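Local coordinates for putative iron-regulated protein A (PDB 4ECG) that is a predicted lipoprotein of the imelysin (peptidase M75) family that binds calcium ions and is a putative metalloendopeptidase of unproven activity, at residues 56-61 with 78-83; 61-66 with 176-181. All coordinates share one frame; numbering follows the deposited sequence.

Interaction 1. Residues 56-61 with 78-83; sequences TAYKNA and CDAWRA
Y58 and A80 meet where helices 29-68 and 71-89, joined by a short turn, pack as an antiparallel helical hairpin of the mainly helical imelysin fold. The segment axes run 8.6 Å apart at a crossing angle of -160°, a close approach that the small A80 permits: its CB lies 3.7 Å from CA of Y58, almost on the backbone of the other helix. The tight part continues inward from here. Y58, its CG anti to the backbone N (chi1 165°), lies side by side with the W81 side chain, both pointing the same way; its CD1 comes to 3.5 Å from the backbone N of W81. The indole turns an edge toward the phenol in an offset edge-to-face pair, with centroids 5.7 Å apart and planes at 64°. Helix 147-155 closes over this side: Y58 touches A151 and L155, and W81 NE1 donates to the carbonyl of F148. On the solvent side the contact thins to methyl groups. CB of A61 stands 4.2 Å from CB of A80, and exposed A57 contributes little more than its carbonyl oxygen. At the buried end, CE1 of Y58 rests 3.7 Å from CB of W81, near the plane of the indole.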
loop_
_atom_site.group_PDB
_atom_site.type_symbol
_atom_site.label_atom_id
_atom_site.label_comp_id
_atom_site.label_asym_id
_atom_site.label_seq_id
_atom_site.Cartn_x
_atom_site.Cartn_y
_atom_site.Cartn_z
ATOM N N THR A 56 -1.875 14.915 8.021
ATOM C CA THR A 56 -2.027 16.255 8.547
ATOM C C THR A 56 -0.685 17.003 8.567
ATOM O O THR A 56 -0.642 18.145 8.163
ATOM C CB THR A 56 -2.726 16.228 9.927
ATOM O OG1 THR A 56 -3.962 15.464 9.825
ATOM C CG2 THR A 56 -2.984 17.715 10.508
ATOM N N ALA A 57 0.425 16.375 8.946
ATOM C CA ALA A 57 1.742 17.077 8.868
ATOM C C ALA A 57 2.095 17.373 7.409
ATOM O O ALA A 57 2.586 18.481 7.057
ATOM C CB ALA A 57 2.850 16.281 9.509
ATOM N N TYR A 58 1.810 16.412 6.540
ATOM C CA TYR A 58 2.097 16.615 5.136
ATOM C C TYR A 58 1.324 17.814 4.535
ATOM O O TYR A 58 1.924 18.628 3.846
ATOM C CB TYR A 58 1.866 15.363 4.338
ATOM C CG TYR A 58 1.810 15.648 2.860
ATOM C CD1 TYR A 58 2.952 15.746 2.086
ATOM C CD2 TYR A 58 0.588 15.785 2.226
ATOM C CE1 TYR A 58 2.860 16.025 0.700
ATOM C CE2 TYR A 58 0.486 16.017 0.864
ATOM C CZ TYR A 58 1.605 16.159 0.113
ATOM O OH TYR A 58 1.388 16.469 -1.172
ATOM N N LYS A 59 0.025 17.946 4.812
ATOM C CA LYS A 59 -0.783 19.034 4.241
ATOM C C LYS A 59 -0.307 20.386 4.829
ATOM O O LYS A 59 -0.149 21.344 4.082
ATOM C CB LYS A 59 -2.293 18.740 4.410
ATOM C CG LYS A 59 -3.262 19.903 4.482
ATOM C CD LYS A 59 -3.597 20.401 3.084
ATOM C CE LYS A 59 -4.502 21.630 3.145
ATOM N NZ LYS A 59 -4.353 22.365 1.861
ATOM N N ASN A 60 -0.007 20.434 6.132
ATOM C CA ASN A 60 0.562 21.638 6.764
ATOM C C ASN A 60 1.908 22.011 6.153
ATOM O O ASN A 60 2.137 23.182 5.907
ATOM C CB ASN A 60 0.665 21.534 8.303
ATOM C CG ASN A 60 -0.704 21.476 8.974
ATOM O OD1 ASN A 60 -1.642 22.092 8.499
ATOM N ND2 ASN A 60 -0.830 20.698 10.036
ATOM N N ALA A 61 2.744 21.031 5.835
ATOM C CA ALA A 61 4.048 21.324 5.227
ATOM C C ALA A 61 3.889 21.806 3.786
ATOM O O ALA A 61 4.551 22.725 3.378
ATOM C CB ALA A 61 4.960 20.104 5.274
ATOM N N CYS A 78 8.544 17.512 0.851
ATOM C CA CYS A 78 8.997 16.262 0.237
ATOM C C CYS A 78 9.244 15.163 1.253
ATOM O O CYS A 78 8.867 14.007 1.034
ATOM C CB CYS A 78 10.258 16.509 -0.607
ATOM S SG CYS A 78 10.023 17.446 -2.153
ATOM N N ASP A 79 9.905 15.496 2.358
ATOM C CA ASP A 79 10.128 14.543 3.450
ATOM C C ASP A 79 8.764 14.066 3.985
ATOM O O ASP A 79 8.534 12.859 4.191
ATOM C CB ASP A 79 10.904 15.184 4.620
ATOM C CG ASP A 79 12.416 15.489 4.296
ATOM O OD1 ASP A 79 12.904 15.020 3.250
ATOM O OD2 ASP A 79 13.104 16.181 5.129
ATOM N N ALA A 80 7.870 15.014 4.237
ATOM C CA ALA A 80 6.547 14.699 4.777
ATOM C C ALA A 80 5.748 13.770 3.803
ATOM O O ALA A 80 5.035 12.881 4.229
ATOM C CB ALA A 80 5.786 15.987 5.137
ATOM N N TRP A 81 5.929 13.932 2.506
ATOM C CA TRP A 81 5.265 13.085 1.498
ATOM C C TRP A 81 5.715 11.663 1.663
ATOM O O TRP A 81 4.880 10.722 1.740
ATOM C CB TRP A 81 5.586 13.604 0.081
ATOM C CG TRP A 81 4.959 12.828 -1.033
ATOM C CD1 TRP A 81 3.735 13.063 -1.643
ATOM C CD2 TRP A 81 5.466 11.605 -1.668
ATOM N NE1 TRP A 81 3.479 12.108 -2.589
ATOM C CE2 TRP A 81 4.479 11.216 -2.648
ATOM C CE3 TRP A 81 6.602 10.837 -1.526
ATOM C CZ2 TRP A 81 4.639 10.100 -3.440
ATOM C CZ3 TRP A 81 6.764 9.711 -2.338
ATOM C CH2 TRP A 81 5.800 9.350 -3.263
ATOM N N ARG A 82 7.037 11.466 1.731
ATOM C CA ARG A 82 7.619 10.124 2.000
ATOM C C ARG A 82 7.163 9.486 3.318
ATOM O O ARG A 82 6.936 8.278 3.390
ATOM C CB ARG A 82 9.144 10.154 2.007
ATOM C CG ARG A 82 9.790 10.530 0.681
ATOM C CD ARG A 82 11.301 10.361 0.795
ATOM N NE ARG A 82 12.063 11.031 -0.280
ATOM C CZ ARG A 82 12.263 10.556 -1.518
ATOM N NH1 ARG A 82 11.714 9.419 -1.911
ATOM N NH2 ARG A 82 13.024 11.218 -2.383
ATOM N N ALA A 83 7.091 10.292 4.361
ATOM C CA ALA A 83 6.756 9.810 5.699
ATOM C C ALA A 83 5.270 9.377 5.792
ATOM O O ALA A 83 4.976 8.388 6.411
ATOM C CB ALA A 83 7.105 10.855 6.757
#

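Interaction 2. Residues 61-66 with 176-181; sequences AVDKFI and YLKLVS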
loop_
_atom_site.group_PDB
_atom_site.type_symbol
_atom_site.label_atom_id
_atom_site.label_comp_id
_atom_site.label_asym_id
_atom_site.label_seq_id
_atom_site.Cartn_x
_atom_site.Cartn_y
_atom_site.Cartn_z
ATOM N N ALA A 61 2.744 21.031 5.835
ATOM C CA ALA A 61 4.048 21.324 5.227
ATOM C C ALA A 61 3.889 21.806 3.786
ATOM O O ALA A 61 4.551 22.725 3.378
ATOM C CB ALA A 61 4.960 20.104 5.274
ATOM N N VAL A 62 3.024 21.166 3.005
ATOM C CA VAL A 62 2.698 21.635 1.656
ATOM C C VAL A 62 2.144 23.085 1.715
ATOM O O VAL A 62 2.531 23.937 0.956
ATOM C CB VAL A 62 1.675 20.686 0.978
ATOM C CG1 VAL A 62 0.960 21.409 -0.157
ATOM C CG2 VAL A 62 2.355 19.427 0.474
ATOM N N ASP A 63 1.255 23.354 2.640
ATOM C CA ASP A 63 0.686 24.714 2.782
ATOM C C ASP A 63 1.734 25.762 3.071
ATOM O O ASP A 63 1.671 26.878 2.568
ATOM C CB ASP A 63 -0.301 24.780 3.935
ATOM C CG ASP A 63 -1.708 24.253 3.563
ATOM O OD1 ASP A 63 -1.954 23.995 2.352
ATOM O OD2 ASP A 63 -2.550 24.122 4.508
ATOM N N LYS A 64 2.667 25.424 3.951
ATOM C CA LYS A 64 3.713 26.353 4.358
ATOM C C LYS A 64 4.619 26.643 3.143
ATOM O O LYS A 64 4.973 27.793 2.868
ATOM C CB LYS A 64 4.461 25.740 5.536
ATOM C CG LYS A 64 5.782 26.360 5.897
ATOM C CD LYS A 64 6.410 25.587 7.083
ATOM C CE LYS A 64 7.544 26.384 7.735
ATOM N NZ LYS A 64 8.012 25.795 8.997
ATOM N N PHE A 65 4.976 25.601 2.393
ATOM C CA PHE A 65 5.643 25.828 1.109
ATOM C C PHE A 65 4.834 26.670 0.108
ATOM O O PHE A 65 5.366 27.613 -0.489
ATOM C CB PHE A 65 5.989 24.526 0.403
ATOM C CG PHE A 65 6.434 24.727 -1.017
ATOM C CD1 PHE A 65 7.586 25.410 -1.295
ATOM C CD2 PHE A 65 5.694 24.253 -2.074
ATOM C CE1 PHE A 65 7.993 25.662 -2.611
ATOM C CE2 PHE A 65 6.112 24.447 -3.381
ATOM C CZ PHE A 65 7.269 25.148 -3.656
ATOM N N ILE A 66 3.574 26.336 -0.129
ATOM C CA ILE A 66 2.797 27.134 -1.094
ATOM C C ILE A 66 2.846 28.610 -0.736
ATOM O O ILE A 66 3.175 29.438 -1.590
ATOM C CB ILE A 66 1.366 26.619 -1.284
ATOM C CG1 ILE A 66 1.457 25.283 -2.050
ATOM C CG2 ILE A 66 0.535 27.648 -2.047
ATOM C CD1 ILE A 66 0.162 24.474 -2.096
ATOM N N TYR A 176 -3.074 23.628 -7.774
ATOM C CA TYR A 176 -3.386 22.241 -8.080
ATOM C C TYR A 176 -2.825 21.372 -6.947
ATOM O O TYR A 176 -3.548 20.629 -6.325
ATOM C CB TYR A 176 -2.800 21.933 -9.473
ATOM C CG TYR A 176 -3.295 20.674 -10.179
ATOM C CD1 TYR A 176 -3.723 19.529 -9.476
ATOM C CD2 TYR A 176 -3.293 20.607 -11.558
ATOM C CE1 TYR A 176 -4.094 18.367 -10.130
ATOM C CE2 TYR A 176 -3.695 19.456 -12.199
ATOM C CZ TYR A 176 -4.111 18.353 -11.489
ATOM O OH TYR A 176 -4.550 17.252 -12.191
ATOM N N LEU A 177 -1.541 21.554 -6.636
ATOM C CA LEU A 177 -0.838 20.874 -5.550
ATOM C C LEU A 177 -1.584 20.999 -4.211
ATOM O O LEU A 177 -1.668 20.023 -3.452
ATOM C CB LEU A 177 0.593 21.403 -5.409
ATOM C CG LEU A 177 1.475 20.850 -4.253
ATOM C CD1 LEU A 177 1.591 19.308 -4.348
ATOM C CD2 LEU A 177 2.870 21.541 -4.143
ATOM N N LYS A 178 -2.099 22.175 -3.911
ATOM C CA LYS A 178 -2.874 22.399 -2.688
ATOM C C LYS A 178 -4.157 21.567 -2.725
ATOM O O LYS A 178 -4.487 20.896 -1.744
ATOM C CB LYS A 178 -3.247 23.867 -2.556
ATOM C CG LYS A 178 -3.856 24.294 -1.221
ATOM C CD LYS A 178 -4.548 25.655 -1.281
ATOM C CE LYS A 178 -3.729 26.830 -0.741
ATOM N NZ LYS A 178 -4.382 28.166 -1.076
ATOM N N LEU A 179 -4.855 21.565 -3.863
ATOM C CA LEU A 179 -6.137 20.857 -3.948
ATOM C C LEU A 179 -5.974 19.335 -3.843
ATOM O O LEU A 179 -6.738 18.672 -3.154
ATOM C CB LEU A 179 -6.903 21.248 -5.215
ATOM C CG LEU A 179 -7.432 22.675 -5.177
ATOM C CD1 LEU A 179 -7.774 23.088 -6.593
ATOM C CD2 LEU A 179 -8.643 22.752 -4.241
ATOM N N VAL A 180 -4.940 18.825 -4.514
ATOM C CA VAL A 180 -4.595 17.470 -4.432
ATOM C C VAL A 180 -4.287 17.034 -2.986
ATOM O O VAL A 180 -4.790 16.007 -2.523
ATOM C CB VAL A 180 -3.452 17.201 -5.403
ATOM C CG1 VAL A 180 -2.755 15.919 -5.035
ATOM C CG2 VAL A 180 -3.980 17.268 -6.872
ATOM N N SER A 181 -3.521 17.856 -2.266
ATOM C CA SER A 181 -3.152 17.574 -0.908
ATOM C C SER A 181 -4.344 17.723 0.076
ATOM O O SER A 181 -4.423 16.943 1.022
ATOM C CB SER A 181 -2.012 18.493 -0.474
ATOM O OG SER A 181 -0.924 18.486 -1.376
#
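L177 meets V62, F65 and I66 where helix 171-196 runs antiparallel to the end of helix 29-68, two long helices of the imelysin helical bundle brought together across more than a hundred residues of chain. The segment axes stay 10.1 Å apart, room enough for branched side chains to mesh between them. L177 points at the facing helix, CG anti to its backbone N (chi1 177°). Its CG lies 4.2 Å from CG1 of V62, while CD2 reaches the edge of the F65 ring near the ring plane, and the same side chain touches M154 and L155 of helix 147-155. K178, next in sequence, packs through its aliphatic stem. The I66 side chain crosses it obliquely, bringing CD1 to 3.5 Å from K178 CB, somewhat closer than a usual carbon-carbon contact. D63 crosses the same stem at about a right angle, but its carboxylate is salt-bridged to K59, and OD1 remains 5.9 Å from K178 NZ, so any attraction between these charges is probably weak and long-range. One turn on, buried S181 points back across the interface, where its OG sits against the methyls of V62 and probably hydrogen-bonds to the hydroxyl of Y58. The same OG donates to the carbonyl of L177, 2.7 Å from O. An alanine here would probably leave the Y58 hydroxyl without this partner and open a small gap beside the V62 methyls. L177 O accepts twice, from S181 N and S181 OG, which approach from opposite faces of its carbonyl plane.

In the fold
Helix 29-68 serves both contacts, with interaction 1 on one flank and interaction 2 on another; their centres are 10 Å apart and A61 belongs to both. Y58 links them directly: its OH lies 3.1 Å from OG of S181, a probable hydrogen bond, so the ring packed in interaction 1 ends in the polar part of interaction 2. K59 adds a packing contact, its NZ lying 3.7 Å from CG of K178. Neither contact binds metal itself. The W81 side chain is about 6 Å from that of the calcium ligand D109 and about 9 Å from a calcium ion, whereas the side chain of F65 in interaction 2 is about 12 Å from a bound calcium ion.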